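Local atomic coordinates of dual function macrocyclase-peptidase POPB (PDB entry 5N4B), a protein that cleaves peptide bonds on the C-terminal side of proline and joins peptide ends into macrocycles during biosynthesis of the amanitin toxins. Residues F151-K156 with K210-F215; D352-E357 with Y386-A391; D470-P475 with S527-G532; V605-K610 with P641-R646; M651-I656 with P685-I690. The protein carries 1 engineered substitution. All coordinates share one frame; numbering follows the deposited sequence.

Interaction 1: F151-K156 with K210-F215; sequences FSPDGK and KDSKGF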
# COMPACT_ATOMS: atom_id res chain seq x y z
N PHE A 151 18.51 -0.09 -9.97
CA PHE A 151 19.85 -0.18 -10.55
C PHE A 151 19.87 -1.25 -11.64
O PHE A 151 19.21 -2.29 -11.55
CB PHE A 151 20.85 -0.59 -9.49
CG PHE A 151 21.23 0.50 -8.52
CD1 PHE A 151 22.13 1.49 -8.83
CD2 PHE A 151 20.68 0.47 -7.25
CE1 PHE A 151 22.49 2.46 -7.90
CE2 PHE A 151 21.09 1.44 -6.32
CZ PHE A 151 21.98 2.43 -6.68
N SER A 152 20.72 -1.02 -12.64
CA SER A 152 20.95 -2.02 -13.66
C SER A 152 21.69 -3.22 -13.07
O SER A 152 22.42 -3.10 -12.07
CB SER A 152 21.73 -1.45 -14.83
OG SER A 152 22.98 -0.93 -14.42
N PRO A 153 21.53 -4.39 -13.69
CA PRO A 153 22.17 -5.60 -13.19
C PRO A 153 23.67 -5.48 -13.11
O PRO A 153 24.30 -6.02 -12.21
CB PRO A 153 21.71 -6.67 -14.19
CG PRO A 153 20.51 -6.17 -14.78
CD PRO A 153 20.55 -4.68 -14.75
N ASP A 154 24.30 -4.74 -14.04
CA ASP A 154 25.75 -4.56 -14.03
C ASP A 154 26.22 -3.49 -13.07
O ASP A 154 27.44 -3.28 -12.97
CB ASP A 154 26.27 -4.34 -15.45
CG ASP A 154 25.87 -3.03 -16.08
OD1 ASP A 154 25.24 -2.22 -15.41
OD2 ASP A 154 26.26 -2.80 -17.27
N GLY A 155 25.31 -2.80 -12.40
CA GLY A 155 25.69 -1.82 -11.42
C GLY A 155 26.15 -0.51 -12.00
O GLY A 155 26.64 0.32 -11.22
N LYS A 156 26.08 -0.31 -13.31
CA LYS A 156 26.59 0.90 -13.94
C LYS A 156 25.59 2.03 -13.98
O LYS A 156 26.01 3.19 -14.06
CB LYS A 156 27.07 0.60 -15.37
CG LYS A 156 28.28 -0.36 -15.34
CD LYS A 156 28.85 -0.71 -16.74
CE LYS A 156 29.59 0.47 -17.38
NZ LYS A 156 30.24 0.10 -18.70
N LYS A 210 18.92 -8.20 -18.63
CA LYS A 210 20.09 -8.69 -17.92
C LYS A 210 21.40 -8.33 -18.60
O LYS A 210 22.46 -8.48 -17.99
CB LYS A 210 19.97 -10.18 -17.63
CG LYS A 210 19.35 -10.57 -16.32
CD LYS A 210 18.14 -9.77 -15.94
CE LYS A 210 17.57 -10.32 -14.60
NZ LYS A 210 16.35 -9.59 -14.11
N ASP A 211 21.33 -7.82 -19.83
CA ASP A 211 22.46 -7.23 -20.51
C ASP A 211 22.71 -5.77 -20.12
O ASP A 211 23.65 -5.15 -20.63
CB ASP A 211 22.27 -7.38 -22.02
CG ASP A 211 20.98 -6.70 -22.53
OD1 ASP A 211 20.42 -5.86 -21.78
OD2 ASP A 211 20.47 -7.06 -23.64
N SER A 212 21.86 -5.21 -19.25
CA SER A 212 21.96 -3.83 -18.76
C SER A 212 21.87 -2.78 -19.85
O SER A 212 22.24 -1.62 -19.63
CB SER A 212 23.21 -3.61 -17.93
OG SER A 212 23.22 -4.40 -16.74
N LYS A 213 21.30 -3.13 -21.00
CA LYS A 213 21.23 -2.16 -22.08
C LYS A 213 20.03 -1.24 -21.96
O LYS A 213 19.99 -0.19 -22.60
CB LYS A 213 21.16 -2.90 -23.43
CG LYS A 213 22.39 -3.72 -23.76
CD LYS A 213 22.22 -4.37 -25.13
CE LYS A 213 23.51 -5.04 -25.62
NZ LYS A 213 23.17 -5.89 -26.81
N GLY A 214 19.03 -1.64 -21.19
CA GLY A 214 17.79 -0.89 -21.15
C GLY A 214 16.84 -1.53 -20.17
O GLY A 214 17.16 -2.55 -19.54
N PHE A 215 15.65 -0.97 -20.11
CA PHE A 215 14.64 -1.45 -19.19
C PHE A 215 13.25 -1.34 -19.75
O PHE A 215 12.93 -0.50 -20.59
CB PHE A 215 14.71 -0.70 -17.84
CG PHE A 215 14.66 0.79 -17.95
CD1 PHE A 215 13.44 1.44 -18.07
CD2 PHE A 215 15.81 1.54 -17.91
CE1 PHE A 215 13.39 2.84 -18.19
CE2 PHE A 215 15.75 2.92 -18.03
CZ PHE A 215 14.54 3.55 -18.19
O HOH W 1 25.38 -1.15 -18.92
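Ser212 OG sits against the turn formed by Ser152 to Gly155 and accepts a hydrogen bond from Asp154 N at 2.9 Å, with an N-H...O angle of 144°. The same oxygen lies 3.3 Å from Pro153 CD, so the hydroxyl rests against the proline ring as well as the Asp154 N-H. Ser212 CB also packs against the carboxylate, 3.2 Å from Asp154 OD2. A water extends the link by donating to Asp154 OD2, at a short 2.5 Å, and, in a long bond, to Ser212 O.

The carboxylate is positioned from within its own turn. Its CG lies between the backbone N and the carbonyl carbon (chi1 69°), which brings OD1 back over the chain. There OD1 accepts from Ser152 OG at 2.8 Å and, from the opposite face of the carboxylate plane, from Lys156 N at 3.0 Å, the latter closing an Asx turn. Pro153 CG also rests 4.0 Å from Lys210 CA, while the Lys210 amine reaches away to Thr267.

Trp208 of strand 207-208 touches the side chains of Ser152 and Pro153. The contact thus joins the turn between strands 144-151 and 157-164 of one propeller blade to the turn entering strand 214-219 of the next.

Interaction 2: D352-E357 with Y386-A391; sequences DFIPEE and YLYSKA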
# COMPACT_ATOMS: atom_id res chain seq x y z
N ASP A 352 3.68 -29.54 -9.22
CA ASP A 352 3.88 -28.86 -7.94
C ASP A 352 5.30 -29.07 -7.49
O ASP A 352 5.77 -30.22 -7.40
CB ASP A 352 2.95 -29.38 -6.85
CG ASP A 352 1.48 -29.02 -7.07
OD1 ASP A 352 1.14 -28.23 -7.98
OD2 ASP A 352 0.67 -29.54 -6.29
N PHE A 353 6.01 -28.00 -7.16
CA PHE A 353 7.34 -28.06 -6.58
C PHE A 353 7.30 -27.94 -5.07
O PHE A 353 7.92 -28.75 -4.36
CB PHE A 353 8.23 -26.98 -7.20
CG PHE A 353 9.61 -26.86 -6.58
CD1 PHE A 353 10.53 -27.89 -6.72
CD2 PHE A 353 10.02 -25.72 -5.92
CE1 PHE A 353 11.81 -27.80 -6.19
CE2 PHE A 353 11.28 -25.62 -5.38
CZ PHE A 353 12.18 -26.64 -5.50
N ILE A 354 6.59 -26.91 -4.57
CA ILE A 354 6.30 -26.76 -3.15
C ILE A 354 4.78 -26.79 -3.08
O ILE A 354 4.15 -25.86 -3.58
CB ILE A 354 6.90 -25.49 -2.54
CG1 ILE A 354 8.41 -25.58 -2.56
CG2 ILE A 354 6.36 -25.32 -1.10
CD1 ILE A 354 9.08 -24.27 -2.22
N PRO A 355 4.16 -27.81 -2.50
CA PRO A 355 2.70 -27.93 -2.54
C PRO A 355 2.04 -26.86 -1.70
O PRO A 355 2.62 -26.32 -0.77
CB PRO A 355 2.44 -29.33 -1.97
CG PRO A 355 3.65 -29.68 -1.22
CD PRO A 355 4.81 -28.98 -1.89
N GLU A 356 0.78 -26.61 -2.01
CA GLU A 356 -0.07 -25.73 -1.21
C GLU A 356 -0.18 -26.23 0.22
O GLU A 356 -0.37 -27.44 0.44
CB GLU A 356 -1.46 -25.67 -1.82
CG GLU A 356 -2.36 -24.64 -1.18
CD GLU A 356 -3.83 -24.78 -1.53
OE1 GLU A 356 -4.23 -25.88 -1.98
OE2 GLU A 356 -4.58 -23.82 -1.32
N GLU A 357 -0.14 -25.31 1.16
CA GLU A 357 -0.45 -25.60 2.56
C GLU A 357 -1.90 -25.18 2.77
O GLU A 357 -2.25 -24.03 2.48
CB GLU A 357 0.47 -24.80 3.46
CG GLU A 357 1.86 -25.30 3.46
CD GLU A 357 2.00 -26.68 4.09
OE1 GLU A 357 1.29 -26.97 5.06
OE2 GLU A 357 2.81 -27.49 3.58
N TYR A 386 11.33 -19.78 5.79
CA TYR A 386 11.94 -21.10 5.60
C TYR A 386 12.93 -21.07 4.45
O TYR A 386 12.71 -20.40 3.45
CB TYR A 386 10.88 -22.19 5.31
CG TYR A 386 9.90 -22.37 6.44
CD1 TYR A 386 8.76 -21.60 6.51
CD2 TYR A 386 10.16 -23.22 7.48
CE1 TYR A 386 7.88 -21.74 7.56
CE2 TYR A 386 9.28 -23.39 8.50
CZ TYR A 386 8.15 -22.63 8.56
OH TYR A 386 7.31 -22.77 9.65
N LEU A 387 13.98 -21.89 4.57
CA LEU A 387 14.95 -22.15 3.52
C LEU A 387 14.65 -23.53 2.94
O LEU A 387 14.47 -24.49 3.70
CB LEU A 387 16.36 -22.09 4.10
CG LEU A 387 17.46 -22.34 3.10
CD1 LEU A 387 17.54 -21.22 2.06
CD2 LEU A 387 18.79 -22.45 3.87
N TYR A 388 14.61 -23.61 1.63
CA TYR A 388 14.39 -24.84 0.86
C TYR A 388 15.57 -25.12 -0.05
O TYR A 388 16.20 -24.20 -0.60
CB TYR A 388 13.18 -24.71 -0.05
CG TYR A 388 11.85 -24.81 0.66
CD1 TYR A 388 11.32 -23.74 1.37
CD2 TYR A 388 11.12 -25.97 0.62
CE1 TYR A 388 10.14 -23.85 2.05
CE2 TYR A 388 9.89 -26.08 1.28
CZ TYR A 388 9.42 -25.00 1.97
OH TYR A 388 8.21 -25.14 2.63
N SER A 389 15.87 -26.39 -0.24
CA SER A 389 16.88 -26.81 -1.18
C SER A 389 16.37 -26.85 -2.60
O SER A 389 15.18 -26.72 -2.87
CB SER A 389 17.37 -28.22 -0.80
OG SER A 389 16.37 -29.20 -1.15
N LYS A 390 17.29 -27.10 -3.53
CA LYS A 390 16.95 -27.25 -4.93
C LYS A 390 16.00 -28.42 -5.16
O LYS A 390 15.28 -28.42 -6.15
CB LYS A 390 18.25 -27.45 -5.74
CG LYS A 390 18.99 -28.76 -5.48
CD LYS A 390 20.22 -28.93 -6.39
CE LYS A 390 20.82 -30.31 -6.23
NZ LYS A 390 22.11 -30.36 -6.95
N ALA A 391 16.01 -29.42 -4.27
CA ALA A 391 15.12 -30.56 -4.37
C ALA A 391 13.79 -30.32 -3.68
O ALA A 391 13.00 -31.25 -3.53
CB ALA A 391 15.79 -31.81 -3.81
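The carbonyl oxygen of Lys390 meets the edge of the Phe353 ring, close to the ring plane, 3.5 Å from Phe353 CE1 and 3.6 Å from Phe353 CZ. Ser389 O lies near the same edge, 4.0 Å from Phe353 CZ, so the rim of the ring, where its hydrogens carry slight positive charge, is turned to two successive carbonyls. Phe353 reaches them because its CG stands anti to the backbone N (chi1 175°), carrying the ring across to the turn at 389-391. Tyr326 and Phe373 each meet this ring in an edge-to-face stack.

Phe353 and Ile354 both face Val338 and form a classic beta bulge, where the chain turns a corner after strand 349-352, the last strand of one propeller blade. The opposing segment ends strand 382-388 of the next blade in sequence, and the contact therefore bridges two blades of the beta-propeller.

The second bulge residue, Ile354, reaches over Tyr388 in a CH-pi contact. Its CD1 lies 3.9 Å from the centroid of the Tyr388 ring and 12° off the ring normal, almost above the centre. CG1 follows at 4.1 Å from Tyr388 CE2, and the extended Ile354 chain (chi2 170°) crosses the tyrosine side chain at a slant. Tyr377, from strand 372-379, touches both Ile354 and Tyr388.

Interaction 3: D470-P475 with S527-G532; sequences DGTKIP and SIRGGG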
# COMPACT_ATOMS: atom_id res chain seq x y z
N ASP A 470 -22.36 -14.46 10.83
CA ASP A 470 -22.63 -15.73 10.20
C ASP A 470 -21.91 -16.89 10.86
O ASP A 470 -22.02 -18.02 10.37
CB ASP A 470 -22.37 -15.65 8.70
CG ASP A 470 -20.88 -15.60 8.32
OD1 ASP A 470 -20.03 -15.69 9.24
OD2 ASP A 470 -20.56 -15.52 7.11
N GLY A 471 -21.20 -16.65 11.95
CA GLY A 471 -20.54 -17.72 12.66
C GLY A 471 -19.06 -17.87 12.35
O GLY A 471 -18.36 -18.60 13.07
N THR A 472 -18.55 -17.17 11.33
CA THR A 472 -17.14 -17.28 10.97
C THR A 472 -16.26 -16.74 12.09
O THR A 472 -16.51 -15.66 12.64
CB THR A 472 -16.87 -16.50 9.69
OG1 THR A 472 -17.76 -16.94 8.67
CG2 THR A 472 -15.43 -16.71 9.23
N LYS A 473 -15.23 -17.49 12.42
CA LYS A 473 -14.26 -17.07 13.41
C LYS A 473 -13.19 -16.21 12.74
O LYS A 473 -12.62 -16.58 11.71
CB LYS A 473 -13.64 -18.28 14.08
CG LYS A 473 -14.67 -19.17 14.78
CD LYS A 473 -15.47 -18.41 15.82
CE LYS A 473 -16.45 -19.35 16.58
NZ LYS A 473 -17.32 -20.15 15.64
N ILE A 474 -12.94 -15.04 13.32
CA ILE A 474 -12.06 -14.02 12.75
C ILE A 474 -10.98 -13.75 13.79
O ILE A 474 -11.32 -13.48 14.96
CB ILE A 474 -12.80 -12.71 12.45
CG1 ILE A 474 -14.11 -12.88 11.67
CG2 ILE A 474 -11.86 -11.75 11.73
CD1 ILE A 474 -14.00 -13.35 10.34
N PRO A 475 -9.70 -13.74 13.43
CA PRO A 475 -8.67 -13.31 14.39
C PRO A 475 -8.48 -11.81 14.37
O PRO A 475 -8.78 -11.13 13.38
CB PRO A 475 -7.39 -13.98 13.86
CG PRO A 475 -7.63 -13.96 12.38
CD PRO A 475 -9.11 -14.12 12.12
N SER A 527 -8.73 -9.18 11.30
CA SER A 527 -8.41 -9.72 9.99
C SER A 527 -9.69 -10.05 9.22
O SER A 527 -9.96 -11.19 8.87
CB SER A 527 -7.55 -10.98 10.13
OG SER A 527 -6.42 -10.76 10.99
N ILE A 528 -10.43 -9.00 8.88
CA ILE A 528 -11.77 -9.17 8.30
C ILE A 528 -11.70 -9.72 6.87
O ILE A 528 -10.73 -9.52 6.12
CB ILE A 528 -12.53 -7.84 8.37
CG1 ILE A 528 -11.89 -6.79 7.47
CG2 ILE A 528 -12.65 -7.41 9.81
CD1 ILE A 528 -12.51 -5.40 7.64
N ARG A 529 -12.78 -10.40 6.49
CA ARG A 529 -12.91 -10.93 5.15
C ARG A 529 -12.91 -9.81 4.12
O ARG A 529 -13.24 -8.66 4.43
CB ARG A 529 -14.17 -11.78 5.04
CG ARG A 529 -14.02 -13.14 5.70
CD ARG A 529 -15.29 -13.92 5.71
NE ARG A 529 -16.24 -13.32 6.62
CZ ARG A 529 -17.46 -13.76 6.85
NH1 ARG A 529 -17.95 -14.80 6.18
NH2 ARG A 529 -18.20 -13.14 7.74
N GLY A 530 -12.48 -10.15 2.91
CA GLY A 530 -12.07 -9.21 1.91
C GLY A 530 -10.57 -8.99 1.86
O GLY A 530 -10.01 -8.71 0.80
N GLY A 531 -9.89 -9.13 3.00
CA GLY A 531 -8.45 -9.20 2.99
C GLY A 531 -7.93 -10.52 2.45
O GLY A 531 -8.70 -11.42 2.12
N GLY A 532 -6.61 -10.60 2.40
CA GLY A 532 -5.90 -11.75 1.88
C GLY A 532 -5.29 -12.63 2.91
O GLY A 532 -4.54 -13.54 2.54
O HOH W 2 -20.77 -12.60 9.19
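Arg529 reaches from its loop toward the turn at Asp470, tip to tip with the carboxylate. From CB the chain runs extended through CG and CD, then bends at chi3 (-70°), and its NE passes 4.3 Å from Ile474 CD1. The guanidinium carbon CZ has Thr472 over one face, with Thr472 CB 4.0 Å from it. At the tip, NH1 donates in the guanidinium plane to the syn lone pair of Asp470 OD2 at 2.9 Å, a nearly straight bond (166°) within a salt bridge. NH2 adds a weak bond to the same oxygen and another weak one to a water that also accepts from Asp470 N.

Asp470 is held by its own turn: OD1 accepts from Thr472 OG1 at 2.7 Å and, in an Asx turn, from Thr472 N at 3.0 Å. Farther along, Ser527 N bonds to Pro475 O at 2.9 Å, just past the antiparallel pairing of strands 473-481 and 522-526 in the alpha/beta-hydrolase sheet.

Asp553 of helix 548-563 forms a second salt bridge with Arg529 NH2. Two carboxylates around one guanidinium would favour its positive charge and help to balance that charge where the arginine is buried.

Interaction 4: V605-K610 with P641-R646; sequences VADLLK and PVHNVR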
# COMPACT_ATOMS: atom_id res chain seq x y z
N VAL A 605 -13.62 5.58 -0.43
CA VAL A 605 -14.71 5.43 -1.40
C VAL A 605 -16.02 5.53 -0.61
O VAL A 605 -16.10 5.09 0.54
CB VAL A 605 -14.61 4.07 -2.11
CG1 VAL A 605 -15.78 3.79 -2.96
CG2 VAL A 605 -13.30 3.99 -2.90
N ALA A 606 -17.05 6.15 -1.20
CA ALA A 606 -18.34 6.27 -0.51
C ALA A 606 -19.54 6.28 -1.45
O ALA A 606 -20.65 5.92 -1.02
CB ALA A 606 -18.39 7.52 0.36
N ASP A 607 -19.35 6.68 -2.70
CA ASP A 607 -20.42 6.64 -3.71
C ASP A 607 -20.18 5.35 -4.49
O ASP A 607 -19.41 5.30 -5.45
CB ASP A 607 -20.41 7.88 -4.58
CG ASP A 607 -21.52 7.85 -5.59
OD1 ASP A 607 -22.09 6.77 -5.87
OD2 ASP A 607 -21.83 8.93 -6.16
N LEU A 608 -20.80 4.26 -4.04
CA LEU A 608 -20.60 2.97 -4.69
C LEU A 608 -21.47 2.80 -5.94
O LEU A 608 -21.37 1.76 -6.60
CB LEU A 608 -20.85 1.81 -3.74
CG LEU A 608 -19.81 1.43 -2.75
CD1 LEU A 608 -20.25 0.16 -2.03
CD2 LEU A 608 -18.46 1.18 -3.39
N LEU A 609 -22.31 3.78 -6.27
CA LEU A 609 -23.03 3.75 -7.54
C LEU A 609 -22.25 4.39 -8.68
O LEU A 609 -22.50 4.04 -9.83
CB LEU A 609 -24.41 4.41 -7.44
CG LEU A 609 -25.38 3.73 -6.49
CD1 LEU A 609 -26.69 4.46 -6.49
CD2 LEU A 609 -25.57 2.29 -6.84
N LYS A 610 -21.27 5.25 -8.39
CA LYS A 610 -20.55 5.97 -9.44
C LYS A 610 -19.03 5.78 -9.38
O LYS A 610 -18.32 6.40 -10.17
CB LYS A 610 -20.89 7.48 -9.40
CG LYS A 610 -22.38 7.83 -9.67
CD LYS A 610 -22.64 9.38 -9.80
CE LYS A 610 -22.00 9.97 -11.04
NZ LYS A 610 -22.37 11.43 -11.26
N PRO A 641 -22.45 3.93 1.07
CA PRO A 641 -22.67 4.83 2.22
C PRO A 641 -23.40 6.10 1.86
O PRO A 641 -24.28 6.53 2.62
CB PRO A 641 -21.23 5.07 2.75
CG PRO A 641 -20.50 3.82 2.34
CD PRO A 641 -21.07 3.42 1.02
N VAL A 642 -23.10 6.70 0.72
CA VAL A 642 -23.75 7.96 0.32
C VAL A 642 -25.24 7.78 0.14
O VAL A 642 -25.97 8.76 0.22
CB VAL A 642 -23.10 8.42 -1.00
CG1 VAL A 642 -23.95 9.42 -1.76
CG2 VAL A 642 -21.70 9.03 -0.74
N HIS A 643 -25.71 6.55 -0.09
CA HIS A 643 -27.12 6.29 -0.37
C HIS A 643 -27.89 5.67 0.78
O HIS A 643 -29.06 5.34 0.59
CB HIS A 643 -27.24 5.42 -1.62
CG HIS A 643 -26.58 6.06 -2.79
ND1 HIS A 643 -25.30 5.76 -3.20
CD2 HIS A 643 -26.99 7.09 -3.57
CE1 HIS A 643 -24.96 6.56 -4.18
NE2 HIS A 643 -25.98 7.37 -4.43
N ASN A 644 -27.28 5.53 1.96
CA ASN A 644 -27.92 4.86 3.08
C ASN A 644 -27.91 5.65 4.37
O ASN A 644 -28.14 5.09 5.44
CB ASN A 644 -27.33 3.47 3.23
CG ASN A 644 -27.81 2.56 2.12
OD1 ASN A 644 -28.95 2.04 2.17
ND2 ASN A 644 -27.03 2.44 1.06
N VAL A 645 -27.64 6.95 4.31
CA VAL A 645 -27.68 7.80 5.50
C VAL A 645 -29.13 8.00 5.90
O VAL A 645 -30.00 8.18 5.05
CB VAL A 645 -26.98 9.14 5.23
CG1 VAL A 645 -27.08 10.02 6.45
CG2 VAL A 645 -25.55 8.93 4.82
N ARG A 646 -29.41 7.88 7.20
CA ARG A 646 -30.75 8.04 7.76
C ARG A 646 -30.81 9.35 8.53
O ARG A 646 -29.82 10.02 8.78
CB ARG A 646 -31.05 6.87 8.71
CG ARG A 646 -31.06 5.52 8.07
CD ARG A 646 -31.35 4.42 9.12
NE ARG A 646 -32.69 4.53 9.72
CZ ARG A 646 -33.77 3.88 9.30
NH1 ARG A 646 -33.70 3.05 8.27
NH2 ARG A 646 -34.93 4.04 9.94
O HOH W 3 -24.54 9.07 -6.42
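Ala606 and Val642 are joined by a single backbone hydrogen bond, Val642 N to Ala606 O at 3.1 Å and 164°, where two irregular segments run past each other. Both belong to the alpha/beta-hydrolase domain, in the excursion between its parallel strands 598-602 and 653-659. The same carbonyl oxygen touches Pro641 CD at 3.3 Å and also takes a weak hydrogen bond from Ser640 OG. Around this bond Ala606 CB packs 3.8 Å from Val642 CG2, while Leu582 and Met585 of helix 579-590 adjoin Pro641 and Ala606 respectively. The Ala606 side chain is about 11 Å from that of Ala578, an engineered residue at one of the charge-relay positions.

His643 is held on several sides. Leu609 CD1 sits over the centre of the imidazole, 3.6 Å from its centroid, in a CH-pi contact; Val642 CG1 covers the opposite face, displaced toward the rim. The ring is therefore sandwiched between two aliphatic groups. Its rotation is further fixed by the hydrogen bond between ND1 and Ser640 OG.

Asp607 approaches the ring edge, with its carboxylate plane turned 70° from the imidazole. CG anti to the backbone N (chi1 -179°) directs the group there, and OD1 accepts weak bonds from Leu609 N and Lys610 N. OD2 forms a salt bridge with Lys672 of helix 668-680 and lies 2.7 Å from a water, which is 3.0 Å from His643 NE2. Asp607 OD1 itself comes within 3.3 Å of His643 CE1, in the plane of the ring.

Interaction 5: M651-I656 with P685-I690; sequences MPATLI and PHPLLI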
# COMPACT_ATOMS: atom_id res chain seq x y z
N MET A 651 -24.86 9.82 14.90
CA MET A 651 -23.56 9.46 14.35
C MET A 651 -22.46 9.77 15.36
O MET A 651 -22.52 10.79 16.05
CB MET A 651 -23.28 10.22 13.06
CG MET A 651 -24.10 9.80 11.87
SD MET A 651 -23.67 8.12 11.29
CE MET A 651 -25.16 7.43 11.90
N PRO A 652 -21.42 8.94 15.43
CA PRO A 652 -20.26 9.30 16.23
C PRO A 652 -19.59 10.54 15.67
O PRO A 652 -19.69 10.84 14.49
CB PRO A 652 -19.32 8.09 16.07
CG PRO A 652 -19.66 7.55 14.74
CD PRO A 652 -21.18 7.75 14.61
N ALA A 653 -18.81 11.19 16.54
CA ALA A 653 -17.90 12.24 16.08
C ALA A 653 -17.07 11.71 14.93
O ALA A 653 -16.45 10.65 15.06
CB ALA A 653 -16.96 12.67 17.21
N THR A 654 -17.03 12.45 13.81
CA THR A 654 -16.44 11.99 12.59
C THR A 654 -15.56 13.10 12.03
O THR A 654 -16.01 14.26 11.91
CB THR A 654 -17.52 11.60 11.57
OG1 THR A 654 -18.27 10.48 12.06
CG2 THR A 654 -16.92 11.19 10.26
N LEU A 655 -14.32 12.76 11.69
CA LEU A 655 -13.36 13.66 11.06
C LEU A 655 -12.91 12.96 9.80
O LEU A 655 -12.17 11.96 9.84
CB LEU A 655 -12.18 13.96 11.94
CG LEU A 655 -11.11 14.85 11.26
CD1 LEU A 655 -11.67 16.24 10.98
CD2 LEU A 655 -9.89 14.99 12.12
N ILE A 656 -13.42 13.38 8.66
CA ILE A 656 -13.05 12.82 7.35
C ILE A 656 -11.84 13.58 6.86
O ILE A 656 -11.75 14.80 7.07
CB ILE A 656 -14.25 12.95 6.39
CG1 ILE A 656 -15.51 12.32 7.00
CG2 ILE A 656 -13.91 12.37 5.04
CD1 ILE A 656 -16.65 12.10 6.07
N PRO A 685 -25.29 15.47 17.79
CA PRO A 685 -24.61 16.01 18.98
C PRO A 685 -23.10 16.03 18.88
O PRO A 685 -22.45 16.75 19.65
CB PRO A 685 -25.04 15.07 20.09
CG PRO A 685 -25.54 13.85 19.41
CD PRO A 685 -26.09 14.28 18.11
N HIS A 686 -22.55 15.27 17.94
CA HIS A 686 -21.12 15.12 17.75
C HIS A 686 -20.73 15.70 16.42
O HIS A 686 -21.51 15.59 15.46
CB HIS A 686 -20.75 13.63 17.80
CG HIS A 686 -21.35 12.95 18.98
ND1 HIS A 686 -22.04 11.76 18.92
CD2 HIS A 686 -21.31 13.30 20.28
CE1 HIS A 686 -22.45 11.44 20.15
NE2 HIS A 686 -22.02 12.36 20.98
N PRO A 687 -19.60 16.38 16.33
CA PRO A 687 -19.25 17.06 15.09
C PRO A 687 -19.00 16.09 13.96
O PRO A 687 -18.41 15.02 14.13
CB PRO A 687 -17.98 17.84 15.46
CG PRO A 687 -17.35 17.01 16.54
CD PRO A 687 -18.57 16.58 17.36
N LEU A 688 -19.44 16.51 12.78
CA LEU A 688 -19.26 15.78 11.52
C LEU A 688 -18.47 16.73 10.62
O LEU A 688 -19.03 17.67 10.05
CB LEU A 688 -20.60 15.38 10.91
CG LEU A 688 -21.48 14.61 11.92
CD1 LEU A 688 -22.87 14.37 11.35
CD2 LEU A 688 -20.93 13.28 12.31
N LEU A 689 -17.17 16.50 10.48
CA LEU A 689 -16.23 17.46 9.93
C LEU A 689 -15.38 16.84 8.82
O LEU A 689 -15.25 15.61 8.74
CB LEU A 689 -15.25 17.94 10.99
CG LEU A 689 -15.89 18.52 12.23
CD1 LEU A 689 -14.81 18.78 13.26
CD2 LEU A 689 -16.68 19.75 11.90
N ILE A 690 -14.82 17.68 7.95
CA ILE A 690 -13.89 17.22 6.91
C ILE A 690 -12.72 18.18 6.80
O ILE A 690 -12.90 19.41 6.78
CB ILE A 690 -14.58 16.98 5.55
CG1 ILE A 690 -13.59 16.40 4.54
CG2 ILE A 690 -15.21 18.29 5.02
CD1 ILE A 690 -14.30 15.88 3.30
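Thr654 and Leu689 stand at the middle of three backbone hydrogen bonds that pair these segments as parallel strands, their axes only 12° apart. Thr654 N donates to Pro687 O at 2.9 Å, Leu689 N to Thr654 O at 2.9 Å, and Ile656 N to Leu689 O at 2.9 Å. CA-H...O contacts accompany them, and one continues the pairing past the last bond, Ile690 CA to Ile656 O at 3.2 Å.

Two side chains add polar bonds. His686 ND1 donates in its ring plane to Met651 O at 3.1 Å (159°), which ties the imidazole edge to the Met651 carbonyl. Pro685 CG lies over one face of that ring. Within the other segment, Thr654 OG1 donates to Pro652 O from above the carbonyl plane.

Apolar contacts divide between the two faces of the sheet. On one, Leu655 CD1 meets Leu689 CB at 4.0 Å, and Phe718 of helix 705-722 packs on both leucines. On the other, Leu688 CD2 contacts Thr654, while Ile656 CG2 meets Ile690 CD1 at 3.9 Å; from the loop, Met651 CB adds a contact to Leu688 CD2 at 3.9 Å. Ile690 CG1 stands anti to the backbone N (chi1 -176°), which carries the branch across to Ile656 on the neighbouring strand.

Helix 668-680 links the two strands and lays Phe673 and Ile674 against Ile656. Strands 653-659 and 688-693 with this helix form a beta-alpha-beta unit of the alpha/beta-hydrolase fold, at the edge of its central sheet; catalytic Asp662 follows the first strand and His699 the second.

How the interactions relate
Interactions 1 and 2 each join two blades of the beta-propeller, with centres 30 Å apart, whereas interactions 4 and 5 belong to the peptidase domain, on the opposite side of the chain's centre from interaction 1. Interaction 3 lies between these groups, its centre 28 Å from that of interaction 2 and 23 Å from that of interaction 4; from its loop, Gly532 O bonds to Lys361 of the propeller. Interactions 3 and 5 reach the same central sheet, near its two ends. Interactions 4 and 5 are closest, nearest atoms about 6 Å apart, and both contact helix 668-680. The Ile656 side chain of interaction 5 is about 10 Å from that of catalytic Asp662. Phe151, at the start of segment 151-156, contacts the bound peptide.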